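PDB 5C3U: L-serine ammonia-lyase from Rhizomucor miehei CAU432, which belongs to the pyridoxal-phosphate-dependent enzymes and holds a pyridoxal-5'-phosphate molecule in a pocket of its single modelled chain. Local coordinates for residues Thr207-Ala212 and Met225-Thr230; Cys36-Met42 and Lys305-Val311; Leu18-Thr22 and Ile45-Gly49; Val160-Lys164 and Gly191-Trp197; Phe256-Met262 and Ser287-Leu293. All coordinates share one frame; numbering follows the deposited sequence.

Contact 1 (Thr207-Ala212 and Met225-Thr230); sequences THGSNA and MEKNNT
T207 OG1 donates to T230 OG1 at 2.8 Å. The same T230 oxygen also has hydrogen bonds with D260 and with the backbone N of A232, so three groups hold it inside the protein. The amide of N228 supplies the second bond: ND2 reaches G209 O at 3.0 Å with the N-H nearly straight (165°). G209 O lies in the N228 amide plane, while ND2 is tilted 27° from the carbonyl plane of G209. A water shares that carbonyl, donating to G209 O at 2.8 Å and accepting from N229 N at 2.8 Å.

The 207-212 loop leaves the C-terminal end of strand 202-207 through a type I turn, T207 to S210, and N211 stands at the N-cap of helix 212-219. The second loop returns after that helix and lies against the turn.

M225 packs at the far end of the contact. Its extended chain carries CE to 3.2 Å from N211 OD1 and 3.8 Å from A212 CA, crossing N211 at about a right angle. N211 turns its ND2 to Q214. Deeper in, T230 CG2 lies 4.1 Å from S210 CB.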
# COMPACT_ATOMS: atom_id res chain seq x y z
N THR A 207 1.50 11.63 2.64
CA THR A 207 1.41 12.97 2.06
C THR A 207 0.88 13.90 3.12
O THR A 207 0.19 13.45 4.04
CB THR A 207 0.47 13.05 0.83
OG1 THR A 207 -0.87 12.74 1.23
CG2 THR A 207 0.96 12.13 -0.31
N HIS A 208 1.15 15.20 2.98
CA HIS A 208 0.75 16.17 4.01
C HIS A 208 -0.74 16.18 4.24
O HIS A 208 -1.20 16.42 5.35
CB HIS A 208 1.22 17.57 3.65
CG HIS A 208 2.72 17.70 3.57
ND1 HIS A 208 3.35 18.20 2.50
CD2 HIS A 208 3.71 17.39 4.50
CE1 HIS A 208 4.69 18.18 2.71
NE2 HIS A 208 4.90 17.68 3.93
N GLY A 209 -1.51 15.89 3.18
CA GLY A 209 -2.97 15.89 3.24
C GLY A 209 -3.59 14.85 4.16
O GLY A 209 -4.72 15.00 4.57
N SER A 210 -2.84 13.79 4.50
CA SER A 210 -3.34 12.77 5.42
C SER A 210 -2.18 12.08 6.15
O SER A 210 -1.67 11.04 5.72
CB SER A 210 -4.21 11.73 4.67
OG SER A 210 -4.90 10.88 5.57
N ASN A 211 -1.73 12.68 7.26
CA ASN A 211 -0.49 12.24 7.85
C ASN A 211 -0.66 11.65 9.26
O ASN A 211 0.12 11.95 10.18
CB ASN A 211 0.53 13.40 7.83
CG ASN A 211 0.23 14.48 8.87
OD1 ASN A 211 -0.93 14.78 9.18
ND2 ASN A 211 1.29 15.09 9.39
N ALA A 212 -1.69 10.81 9.43
CA ALA A 212 -2.03 10.31 10.78
C ALA A 212 -0.88 9.56 11.46
O ALA A 212 -0.68 9.70 12.67
CB ALA A 212 -3.29 9.44 10.75
N MET A 225 -8.38 11.96 12.38
CA MET A 225 -8.52 13.02 11.38
C MET A 225 -9.77 12.78 10.56
O MET A 225 -10.00 11.65 10.10
CB MET A 225 -7.33 13.01 10.41
CG MET A 225 -6.04 13.52 11.01
SD MET A 225 -4.66 13.40 9.86
CE MET A 225 -3.39 13.86 11.04
N GLU A 226 -10.56 13.83 10.36
CA GLU A 226 -11.74 13.73 9.48
C GLU A 226 -11.66 14.71 8.30
O GLU A 226 -11.23 15.85 8.47
CB GLU A 226 -13.04 14.02 10.25
CG GLU A 226 -13.23 13.28 11.57
CD GLU A 226 -14.09 14.08 12.55
OE1 GLU A 226 -13.71 14.20 13.73
OE2 GLU A 226 -15.15 14.61 12.14
N LYS A 227 -12.15 14.28 7.13
CA LYS A 227 -12.37 15.11 5.93
C LYS A 227 -11.12 15.29 5.09
O LYS A 227 -11.12 16.05 4.13
CB LYS A 227 -13.06 16.47 6.23
CG LYS A 227 -14.39 16.38 6.99
CD LYS A 227 -15.45 15.61 6.21
CE LYS A 227 -16.81 15.64 6.91
NZ LYS A 227 -16.92 14.79 8.13
N ASN A 228 -10.06 14.57 5.44
CA ASN A 228 -8.79 14.67 4.73
C ASN A 228 -8.95 14.21 3.30
O ASN A 228 -9.79 13.35 3.00
CB ASN A 228 -7.73 13.83 5.42
CG ASN A 228 -7.46 14.27 6.84
OD1 ASN A 228 -8.32 14.13 7.72
ND2 ASN A 228 -6.28 14.84 7.07
N ASN A 229 -8.18 14.82 2.41
CA ASN A 229 -8.14 14.34 1.04
C ASN A 229 -6.70 14.53 0.54
O ASN A 229 -5.89 15.24 1.17
CB ASN A 229 -9.18 15.05 0.19
CG ASN A 229 -9.59 14.23 -1.04
OD1 ASN A 229 -9.09 13.13 -1.25
ND2 ASN A 229 -10.51 14.77 -1.84
N THR A 230 -6.35 13.82 -0.53
CA THR A 230 -5.02 13.84 -1.12
C THR A 230 -5.19 13.01 -2.38
O THR A 230 -6.06 12.15 -2.43
CB THR A 230 -3.91 13.28 -0.18
OG1 THR A 230 -2.74 12.91 -0.91
CG2 THR A 230 -4.36 12.03 0.59
O HOH W 1 -6.55 16.81 3.58

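Contact 2 (Cys36-Met42 and Lys305-Val311); sequences CNVFLKM and KDVVVLV
K305 opens the pairing by accepting N37 N on its carbonyl oxygen at 3.0 Å, the first of six backbone bonds between two parallel strands whose axes come within 4.7 Å at closest. D306 comes next, side by side with N37 and pointing the same way. Its OD2 sits 3.2 Å from N37 CB and meets the edge of the F39 ring in plane, 3.5 Å from CE1, with carboxylate and ring planes 85° apart. V307 donates to N37 O and accepts from F39 N, the two-sided bonding of a parallel pair. On the same side of the sheet as D306, V308 stands beside F39. V309 repeats the two-sided pattern with F39 and K41, and its CB packs 3.8 Å from L40 CD2. CD2 of L310 touches K41 CB at 4.0 Å. V311 N closes on K41 O at 2.9 Å, and V311 CG2 lies 4.0 Å from L40 CB.

Strand 306-311 also pairs with strand 174-178, and 37-42 with 24-26, placing this contact inside the mixed sheet. L40, V309 and V311 face helices 260-274 and 280-290. On the other face L310, V308 and K41 meet helix 150-166, where K41 NZ bonds to Q166 and forms a salt bridge to E162.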
# COMPACT_ATOMS: atom_id res chain seq x y z
N CYS A 36 23.94 5.82 -4.99
CA CYS A 36 23.46 4.79 -4.08
C CYS A 36 22.62 3.81 -4.89
O CYS A 36 21.86 4.23 -5.75
CB CYS A 36 22.58 5.43 -3.02
SG CYS A 36 21.91 4.23 -1.87
N ASN A 37 22.72 2.51 -4.60
CA ASN A 37 21.94 1.51 -5.32
C ASN A 37 20.45 1.55 -4.95
O ASN A 37 20.10 1.34 -3.79
CB ASN A 37 22.46 0.11 -5.07
CG ASN A 37 23.77 -0.14 -5.76
OD1 ASN A 37 23.82 -0.31 -6.98
ND2 ASN A 37 24.83 -0.19 -4.99
N VAL A 38 19.61 1.79 -5.95
CA VAL A 38 18.17 1.85 -5.75
C VAL A 38 17.52 0.63 -6.37
O VAL A 38 17.71 0.35 -7.57
CB VAL A 38 17.58 3.16 -6.35
CG1 VAL A 38 16.06 3.20 -6.24
CG2 VAL A 38 18.19 4.37 -5.64
N PHE A 39 16.78 -0.11 -5.54
CA PHE A 39 16.03 -1.27 -5.99
C PHE A 39 14.54 -1.01 -5.81
O PHE A 39 14.13 -0.41 -4.81
CB PHE A 39 16.41 -2.51 -5.20
CG PHE A 39 17.82 -2.97 -5.44
CD1 PHE A 39 18.85 -2.55 -4.60
CD2 PHE A 39 18.10 -3.82 -6.50
CE1 PHE A 39 20.15 -2.99 -4.83
CE2 PHE A 39 19.39 -4.26 -6.73
CZ PHE A 39 20.42 -3.84 -5.89
N LEU A 40 13.75 -1.48 -6.76
CA LEU A 40 12.31 -1.25 -6.73
C LEU A 40 11.59 -2.58 -6.61
O LEU A 40 11.74 -3.45 -7.47
CB LEU A 40 11.89 -0.52 -8.01
CG LEU A 40 12.64 0.77 -8.34
CD1 LEU A 40 12.20 1.27 -9.71
CD2 LEU A 40 12.44 1.82 -7.27
N LYS A 41 10.83 -2.74 -5.52
CA LYS A 41 10.05 -3.96 -5.29
C LYS A 41 8.67 -3.79 -5.96
O LYS A 41 7.87 -2.96 -5.52
CB LYS A 41 9.93 -4.23 -3.78
CG LYS A 41 9.21 -5.52 -3.40
CD LYS A 41 9.85 -6.74 -4.06
CE LYS A 41 9.37 -8.01 -3.36
NZ LYS A 41 9.83 -9.23 -4.09
N MET A 42 8.42 -4.53 -7.03
CA MET A 42 7.31 -4.24 -7.95
C MET A 42 5.97 -4.94 -7.63
O MET A 42 5.57 -5.89 -8.31
CB MET A 42 7.72 -4.56 -9.41
CG MET A 42 9.00 -3.86 -9.85
SD MET A 42 8.83 -2.06 -9.80
CE MET A 42 7.61 -1.85 -11.10
N LYS A 305 25.99 1.08 -0.77
CA LYS A 305 24.77 0.83 0.00
C LYS A 305 23.53 0.71 -0.88
O LYS A 305 23.53 1.19 -2.02
CB LYS A 305 24.58 1.91 1.07
CG LYS A 305 25.59 1.79 2.20
CD LYS A 305 25.53 2.98 3.14
CE LYS A 305 26.39 2.73 4.37
NZ LYS A 305 26.62 3.98 5.14
N ASP A 306 22.51 0.04 -0.35
CA ASP A 306 21.28 -0.29 -1.08
C ASP A 306 20.07 0.38 -0.43
O ASP A 306 19.96 0.40 0.80
CB ASP A 306 21.06 -1.81 -1.08
CG ASP A 306 22.14 -2.59 -1.84
OD1 ASP A 306 22.31 -3.80 -1.55
OD2 ASP A 306 22.82 -2.04 -2.74
N VAL A 307 19.19 0.97 -1.25
CA VAL A 307 17.88 1.40 -0.75
C VAL A 307 16.81 0.68 -1.55
O VAL A 307 16.93 0.50 -2.77
CB VAL A 307 17.69 2.94 -0.77
CG1 VAL A 307 17.72 3.50 -2.18
CG2 VAL A 307 16.39 3.33 -0.07
N VAL A 308 15.77 0.22 -0.85
CA VAL A 308 14.67 -0.52 -1.48
C VAL A 308 13.40 0.32 -1.40
O VAL A 308 13.05 0.81 -0.34
CB VAL A 308 14.40 -1.87 -0.77
CG1 VAL A 308 13.15 -2.55 -1.34
CG2 VAL A 308 15.58 -2.82 -0.89
N VAL A 309 12.73 0.52 -2.54
CA VAL A 309 11.46 1.28 -2.54
C VAL A 309 10.36 0.28 -2.80
O VAL A 309 10.41 -0.44 -3.81
CB VAL A 309 11.45 2.37 -3.63
CG1 VAL A 309 10.14 3.16 -3.61
CG2 VAL A 309 12.65 3.29 -3.48
N LEU A 310 9.35 0.24 -1.92
CA LEU A 310 8.20 -0.64 -2.16
C LEU A 310 7.24 0.05 -3.10
O LEU A 310 6.59 1.03 -2.72
CB LEU A 310 7.50 -1.05 -0.86
CG LEU A 310 8.35 -1.60 0.28
CD1 LEU A 310 7.46 -1.99 1.45
CD2 LEU A 310 9.21 -2.79 -0.16
N VAL A 311 7.17 -0.46 -4.33
CA VAL A 311 6.35 0.17 -5.34
C VAL A 311 5.01 -0.54 -5.30
O VAL A 311 4.83 -1.61 -5.89
CB VAL A 311 6.99 0.10 -6.74
CG1 VAL A 311 6.04 0.68 -7.79
CG2 VAL A 311 8.31 0.86 -6.73

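Contact 3 (Leu18-Thr22 and Ile45-Gly49); sequences LHVAT and IQPSG
V20 N donates to OE1 of Q46 at 2.9 Å, almost straight (168°), in the plane of the side-chain carbonyl and on one of its lone pairs. The same amide turns its other end to V20 as well: NE2 makes a weak bond to V20 O at 3.0 Å, its N-H bent to 131°. One glutamine thus serves both the N-H and the C=O of a single residue, much as a neighbouring strand would, although neither segment is a regular strand. Q46 gets there because its chain folds back at chi2 (-68°), bringing the amide up against the other loop. A hydrogen bond from NE2 to E43 OE1 further fixes which way round the amide lies.

Carbon atoms fill in around it. H19 CB lies 3.3 Å from Q46 OE1, and T22 crosses Q46 at about a right angle with its CG2 3.4 Å from NE2. V20 CG2 packs on the ring of P47, 3.8 Å from CD, while P47 CG touches L18 O at 3.7 Å. Beyond P47 the loop tightens: S48 OG donates to P47 O at 2.7 Å and G49 N to Q46 O.

The 45-49 loop leads into helix 52-67, whose first residue belongs to the pyridoxal-5'-phosphate pocket; the Q46 side chain itself is about 10 Å from the ligand. R54 of that helix touches H19 and Q46, P47 rests on Y87 of helix 79-92, H19 leans on T158 of helix 150-166, and the 18-22 segment runs on into strand 24-26.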
# COMPACT_ATOMS: atom_id res chain seq x y z
N LEU A 18 -2.25 -16.60 -2.28
CA LEU A 18 -2.89 -16.01 -3.44
C LEU A 18 -2.02 -14.95 -4.15
O LEU A 18 -2.23 -14.64 -5.32
CB LEU A 18 -4.24 -15.41 -3.04
CG LEU A 18 -5.39 -16.40 -2.75
CD1 LEU A 18 -6.53 -15.74 -2.00
CD2 LEU A 18 -5.90 -17.01 -4.04
N HIS A 19 -1.04 -14.41 -3.44
CA HIS A 19 -0.08 -13.47 -4.02
C HIS A 19 1.05 -14.22 -4.72
O HIS A 19 1.20 -15.44 -4.60
CB HIS A 19 0.51 -12.58 -2.92
CG HIS A 19 1.48 -13.30 -2.02
ND1 HIS A 19 1.09 -13.89 -0.87
CD2 HIS A 19 2.85 -13.52 -2.14
CE1 HIS A 19 2.17 -14.46 -0.28
NE2 HIS A 19 3.23 -14.23 -1.06
N VAL A 20 1.87 -13.47 -5.44
CA VAL A 20 2.96 -14.04 -6.23
C VAL A 20 4.24 -13.39 -5.78
O VAL A 20 4.20 -12.30 -5.20
CB VAL A 20 2.74 -13.89 -7.77
CG1 VAL A 20 1.47 -14.61 -8.20
CG2 VAL A 20 2.73 -12.42 -8.22
N ALA A 21 5.37 -14.04 -6.02
CA ALA A 21 6.65 -13.38 -5.82
C ALA A 21 6.84 -12.34 -6.93
O ALA A 21 6.48 -12.57 -8.09
CB ALA A 21 7.80 -14.38 -5.78
N THR A 22 7.34 -11.17 -6.56
CA THR A 22 7.41 -10.07 -7.50
C THR A 22 8.86 -9.69 -7.77
O THR A 22 9.71 -9.93 -6.92
CB THR A 22 6.69 -8.82 -6.96
OG1 THR A 22 7.23 -8.51 -5.67
CG2 THR A 22 5.19 -9.03 -6.85
N ILE A 45 2.71 -5.91 -10.01
CA ILE A 45 2.66 -7.20 -10.72
C ILE A 45 1.75 -8.24 -10.02
O ILE A 45 1.38 -9.27 -10.60
CB ILE A 45 4.09 -7.79 -10.91
CG1 ILE A 45 4.95 -6.84 -11.75
CG2 ILE A 45 4.06 -9.18 -11.56
CD1 ILE A 45 4.36 -6.54 -13.11
N GLN A 46 1.36 -7.96 -8.79
CA GLN A 46 0.45 -8.84 -8.05
C GLN A 46 -0.87 -9.01 -8.78
O GLN A 46 -1.33 -8.05 -9.44
CB GLN A 46 0.15 -8.26 -6.66
CG GLN A 46 1.32 -8.28 -5.70
CD GLN A 46 1.73 -9.67 -5.25
OE1 GLN A 46 1.11 -10.67 -5.60
NE2 GLN A 46 2.80 -9.74 -4.48
N PRO A 47 -1.50 -10.19 -8.67
CA PRO A 47 -2.89 -10.28 -9.10
C PRO A 47 -3.68 -9.18 -8.42
O PRO A 47 -3.42 -8.84 -7.25
CB PRO A 47 -3.36 -11.64 -8.58
CG PRO A 47 -2.13 -12.43 -8.33
CD PRO A 47 -0.99 -11.47 -8.14
N SER A 48 -4.60 -8.60 -9.16
CA SER A 48 -5.40 -7.42 -8.75
C SER A 48 -4.67 -6.06 -8.83
O SER A 48 -5.32 -5.02 -8.80
CB SER A 48 -6.15 -7.59 -7.41
OG SER A 48 -5.33 -7.24 -6.29
N GLY A 49 -3.33 -6.07 -8.92
CA GLY A 49 -2.61 -4.86 -9.32
C GLY A 49 -1.92 -4.08 -8.21
O GLY A 49 -1.38 -2.98 -8.46

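Contact 4 (Val160-Lys164 and Gly191-Trp197); sequences VQELK and GLQEADW
K164 and W197 cross obliquely, the aliphatic part of the lysine passing the six-membered end of the indole. CH2 of W197 comes within 3.5 Å of K164 CA and CZ2 within 3.9 Å of CG. With CG anti to the backbone N (chi1 -180°) and an extended chain beyond it, K164 reaches clear across to the other helix end, where NZ donates to A195 O at 2.6 Å, tilted 28° from the carbonyl plane. D169 lies nearby, in a weak, long ion pair with K164 NZ and a weak hydrogen bond with W197 NE1.

That carbonyl belongs to the C-terminal end of helix 183-194, which closes in a Schellman motif: D196 takes a positive phi, W197 N bonds back to L192 O at 2.8 Å and D196 N to Q193 O. The reversal folds the indole back over its own helix, so that A195 CB covers one face 4.3 Å above the plane, toward the rim, and L192 CD2 lies in plane at the edge.

Nearer the start of the segments V160 points at the other helix. Glycine at 191 lets it close up, CG1 lying 3.6 Å from G191 O and 3.8 Å from L192 CD2. L163 and L192 both press on I175 of strand 174-178, beneath the two helices.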
# COMPACT_ATOMS: atom_id res chain seq x y z
N VAL A 160 9.15 -9.25 2.94
CA VAL A 160 10.51 -9.14 3.48
C VAL A 160 11.29 -10.43 3.28
O VAL A 160 12.48 -10.40 2.94
CB VAL A 160 10.52 -8.65 4.93
CG1 VAL A 160 11.94 -8.68 5.49
CG2 VAL A 160 9.93 -7.25 5.00
N GLN A 161 10.61 -11.57 3.45
CA GLN A 161 11.18 -12.88 3.15
C GLN A 161 11.68 -12.93 1.70
O GLN A 161 12.78 -13.42 1.44
CB GLN A 161 10.15 -13.98 3.42
N GLU A 162 10.88 -12.40 0.78
CA GLU A 162 11.31 -12.26 -0.61
C GLU A 162 12.53 -11.34 -0.75
O GLU A 162 13.51 -11.70 -1.42
CB GLU A 162 10.17 -11.75 -1.49
CG GLU A 162 9.18 -12.82 -1.93
CD GLU A 162 7.96 -12.27 -2.66
OE1 GLU A 162 6.84 -12.77 -2.40
OE2 GLU A 162 8.12 -11.34 -3.49
N LEU A 163 12.47 -10.17 -0.12
CA LEU A 163 13.55 -9.18 -0.20
C LEU A 163 14.89 -9.73 0.27
O LEU A 163 15.92 -9.45 -0.35
CB LEU A 163 13.20 -7.93 0.61
CG LEU A 163 12.21 -6.92 0.04
CD1 LEU A 163 12.23 -5.70 0.96
CD2 LEU A 163 12.57 -6.52 -1.39
N LYS A 164 14.85 -10.50 1.36
CA LYS A 164 16.03 -11.13 1.95
C LYS A 164 16.74 -12.02 0.94
O LYS A 164 17.97 -11.97 0.81
CB LYS A 164 15.64 -11.94 3.19
CG LYS A 164 16.81 -12.63 3.87
CD LYS A 164 16.45 -13.11 5.26
CE LYS A 164 17.71 -13.12 6.12
NZ LYS A 164 17.48 -13.67 7.48
N GLY A 191 8.19 -8.57 9.45
CA GLY A 191 9.09 -9.31 8.57
C GLY A 191 10.57 -9.07 8.84
O GLY A 191 11.37 -10.01 8.82
N LEU A 192 10.93 -7.81 9.11
CA LEU A 192 12.32 -7.45 9.38
C LEU A 192 12.82 -8.07 10.69
O LEU A 192 13.95 -8.55 10.78
CB LEU A 192 12.50 -5.92 9.40
CG LEU A 192 12.40 -5.19 8.05
CD1 LEU A 192 12.44 -3.69 8.28
CD2 LEU A 192 13.51 -5.60 7.10
N GLN A 193 11.96 -8.08 11.70
CA GLN A 193 12.30 -8.76 12.96
C GLN A 193 12.47 -10.28 12.77
O GLN A 193 13.43 -10.86 13.28
CB GLN A 193 11.30 -8.40 14.06
CG GLN A 193 11.32 -6.91 14.38
CD GLN A 193 10.26 -6.49 15.39
OE1 GLN A 193 9.35 -7.25 15.72
NE2 GLN A 193 10.38 -5.25 15.88
N GLU A 194 11.57 -10.90 12.01
CA GLU A 194 11.69 -12.33 11.68
C GLU A 194 12.93 -12.68 10.87
O GLU A 194 13.49 -13.77 11.04
CB GLU A 194 10.42 -12.83 10.97
N ALA A 195 13.36 -11.77 9.99
CA ALA A 195 14.55 -11.96 9.14
C ALA A 195 15.88 -11.65 9.85
O ALA A 195 16.95 -11.79 9.25
CB ALA A 195 14.44 -11.08 7.89
N ASP A 196 15.78 -11.23 11.10
CA ASP A 196 16.90 -10.69 11.90
C ASP A 196 17.55 -9.49 11.21
O ASP A 196 18.78 -9.41 11.08
CB ASP A 196 17.92 -11.77 12.27
CG ASP A 196 18.85 -11.34 13.40
OD1 ASP A 196 18.37 -10.69 14.37
OD2 ASP A 196 20.05 -11.65 13.34
N TRP A 197 16.71 -8.56 10.78
CA TRP A 197 17.12 -7.32 10.15
C TRP A 197 16.54 -6.21 10.95
O TRP A 197 15.97 -5.25 10.41
CB TRP A 197 16.59 -7.26 8.73
CG TRP A 197 17.43 -8.01 7.74
CD1 TRP A 197 18.47 -8.90 8.00
CD2 TRP A 197 17.30 -7.99 6.28
NE1 TRP A 197 18.98 -9.40 6.83
CE2 TRP A 197 18.33 -8.90 5.77
CE3 TRP A 197 16.47 -7.33 5.39
CZ2 TRP A 197 18.50 -9.12 4.41
CZ3 TRP A 197 16.64 -7.56 4.02
CH2 TRP A 197 17.64 -8.43 3.54

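Contact 5 (Phe256-Met262 and Ser287-Leu293); sequences FAVSDAM and SLCYTHL
M262 leans across from the first turn of helix 260-274 onto the 287-293 segment. Its CB lies 4.1 Å from S287 CB, with the M262 carbonyl oxygen also against S287 CB at 3.5 Å. CG and SD carry the chain onward, and a bend at chi3 (68°) turns the terminal methyl into the corner between T291 and L293. There CE meets T291 CG2 at 3.9 Å and L293 CD1 at 3.3 Å, the latter tighter than an ordinary carbon contact. M262 crosses both residues at about a right angle.

The strand end adds two more side chains. L288 CD2 lies 3.5 Å from F256 CD2, while L293 CD1 approaches the ring edge, near its plane. V258 CG1 touches L288 CD2 at 3.7 Å and S287 OG. The layout is that of a strand and the helix following it, 253-258 and 260-274, packing on the C-terminal part of helix 280-290 and beyond.

No hydrogen bond spans the contact; the polar groups named here bond within their own side. S259 OG accepts M262 N as the N-cap of its helix. S287 OG bonds to A284 O, and S287 O takes T291 N and T291 OG1 from opposite faces of its plane. T291 OG1 in turn accepts L293 N in an ST turn. The two segments are therefore held by packing of aliphatic side chains, the M262 methyl among them, and a phenyl ring.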
# COMPACT_ATOMS: atom_id res chain seq x y z
N PHE A 256 7.93 10.35 7.40
CA PHE A 256 8.23 11.46 6.52
C PHE A 256 6.99 11.79 5.68
O PHE A 256 6.21 10.91 5.34
CB PHE A 256 9.42 11.11 5.62
CG PHE A 256 10.09 12.30 5.02
CD1 PHE A 256 11.01 13.05 5.76
CD2 PHE A 256 9.82 12.69 3.72
CE1 PHE A 256 11.64 14.16 5.21
CE2 PHE A 256 10.44 13.79 3.16
CZ PHE A 256 11.35 14.53 3.90
N ALA A 257 6.78 13.07 5.40
CA ALA A 257 5.63 13.46 4.60
C ALA A 257 6.07 14.26 3.39
O ALA A 257 6.94 15.10 3.51
CB ALA A 257 4.64 14.26 5.44
N VAL A 258 5.48 13.96 2.23
CA VAL A 258 5.71 14.69 0.99
C VAL A 258 4.41 15.36 0.49
O VAL A 258 3.31 15.01 0.94
CB VAL A 258 6.28 13.76 -0.12
CG1 VAL A 258 7.53 13.01 0.35
CG2 VAL A 258 5.21 12.78 -0.62
N SER A 259 4.52 16.32 -0.42
CA SER A 259 3.34 17.00 -0.93
C SER A 259 2.69 16.19 -2.06
O SER A 259 3.32 15.30 -2.63
CB SER A 259 3.72 18.37 -1.51
OG SER A 259 4.62 18.19 -2.59
N ASP A 260 1.45 16.52 -2.38
CA ASP A 260 0.77 15.93 -3.54
C ASP A 260 1.55 16.20 -4.82
O ASP A 260 1.61 15.33 -5.70
CB ASP A 260 -0.67 16.44 -3.63
CG ASP A 260 -1.63 15.62 -2.77
OD1 ASP A 260 -1.18 14.74 -2.00
OD2 ASP A 260 -2.86 15.85 -2.87
N ALA A 261 2.15 17.39 -4.94
CA ALA A 261 2.93 17.73 -6.12
C ALA A 261 4.15 16.82 -6.27
O ALA A 261 4.46 16.39 -7.38
CB ALA A 261 3.34 19.21 -6.13
N MET A 262 4.82 16.51 -5.17
CA MET A 262 5.96 15.58 -5.22
C MET A 262 5.50 14.18 -5.63
O MET A 262 6.15 13.53 -6.46
CB MET A 262 6.67 15.50 -3.87
CG MET A 262 7.49 16.72 -3.57
SD MET A 262 7.94 16.82 -1.82
CE MET A 262 9.05 15.44 -1.69
N SER A 287 9.01 9.39 -4.58
CA SER A 287 9.37 10.81 -4.58
C SER A 287 10.61 11.10 -3.73
O SER A 287 11.35 12.04 -4.03
CB SER A 287 8.18 11.71 -4.19
OG SER A 287 8.00 11.78 -2.79
N LEU A 288 10.86 10.27 -2.72
CA LEU A 288 12.07 10.47 -1.92
C LEU A 288 13.33 10.26 -2.76
O LEU A 288 14.34 10.92 -2.54
CB LEU A 288 12.09 9.56 -0.69
CG LEU A 288 10.96 9.77 0.33
CD1 LEU A 288 11.34 9.03 1.59
CD2 LEU A 288 10.72 11.24 0.63
N CYS A 289 13.24 9.38 -3.76
CA CYS A 289 14.38 9.14 -4.64
C CYS A 289 14.50 10.20 -5.71
O CYS A 289 15.59 10.76 -5.93
CB CYS A 289 14.29 7.74 -5.25
SG CYS A 289 14.46 6.48 -3.97
N TYR A 290 13.39 10.49 -6.38
CA TYR A 290 13.37 11.46 -7.47
C TYR A 290 13.75 12.87 -7.02
O TYR A 290 14.40 13.60 -7.77
CB TYR A 290 12.01 11.46 -8.16
CG TYR A 290 11.83 10.31 -9.12
CD1 TYR A 290 12.73 10.12 -10.17
CD2 TYR A 290 10.74 9.42 -9.00
CE1 TYR A 290 12.57 9.08 -11.07
CE2 TYR A 290 10.57 8.38 -9.91
CZ TYR A 290 11.49 8.22 -10.94
OH TYR A 290 11.37 7.22 -11.87
N THR A 291 13.39 13.23 -5.80
CA THR A 291 13.75 14.55 -5.27
C THR A 291 15.11 14.57 -4.55
O THR A 291 15.57 15.64 -4.16
CB THR A 291 12.73 15.07 -4.24
OG1 THR A 291 12.73 14.20 -3.10
CG2 THR A 291 11.31 15.18 -4.85
N HIS A 292 15.71 13.40 -4.31
CA HIS A 292 16.97 13.30 -3.57
C HIS A 292 16.78 13.53 -2.08
O HIS A 292 17.75 13.52 -1.31
CB HIS A 292 18.05 14.26 -4.13
CG HIS A 292 18.53 13.91 -5.52
ND1 HIS A 292 17.73 13.39 -6.47
CD2 HIS A 292 19.79 14.08 -6.12
CE1 HIS A 292 18.43 13.21 -7.61
NE2 HIS A 292 19.69 13.64 -7.39
N LEU A 293 15.53 13.70 -1.64
CA LEU A 293 15.28 13.89 -0.21
C LEU A 293 15.77 12.72 0.63
O LEU A 293 16.10 12.89 1.81
CB LEU A 293 13.81 14.20 0.07
CG LEU A 293 13.45 15.67 -0.14
CD1 LEU A 293 11.94 15.89 -0.13
CD2 LEU A 293 14.11 16.55 0.91

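How the contacts relate
Contacts 2 and 4 are buried; contacts 1, 3 and 5 are only partly so. Contact 2 lies within the mixed sheet and rests on regular backbone pairing, whereas contact 4 joins two helices covering one face of that sheet and contact 5 brings helix 280-290 from the other face to its edge strand. C289 of contact 5 touches V309 and V38 of contact 2. On opposite sides of the chain's centre, contacts 1 and 3 join loops, contact 1 by a hydroxyl pair, an amide and a water, contact 3 by one glutamine amide on backbone groups. E162 ties together contacts 2, 3 and 4, while contact 1 meets contact 5 where H208 N bonds to V258 O.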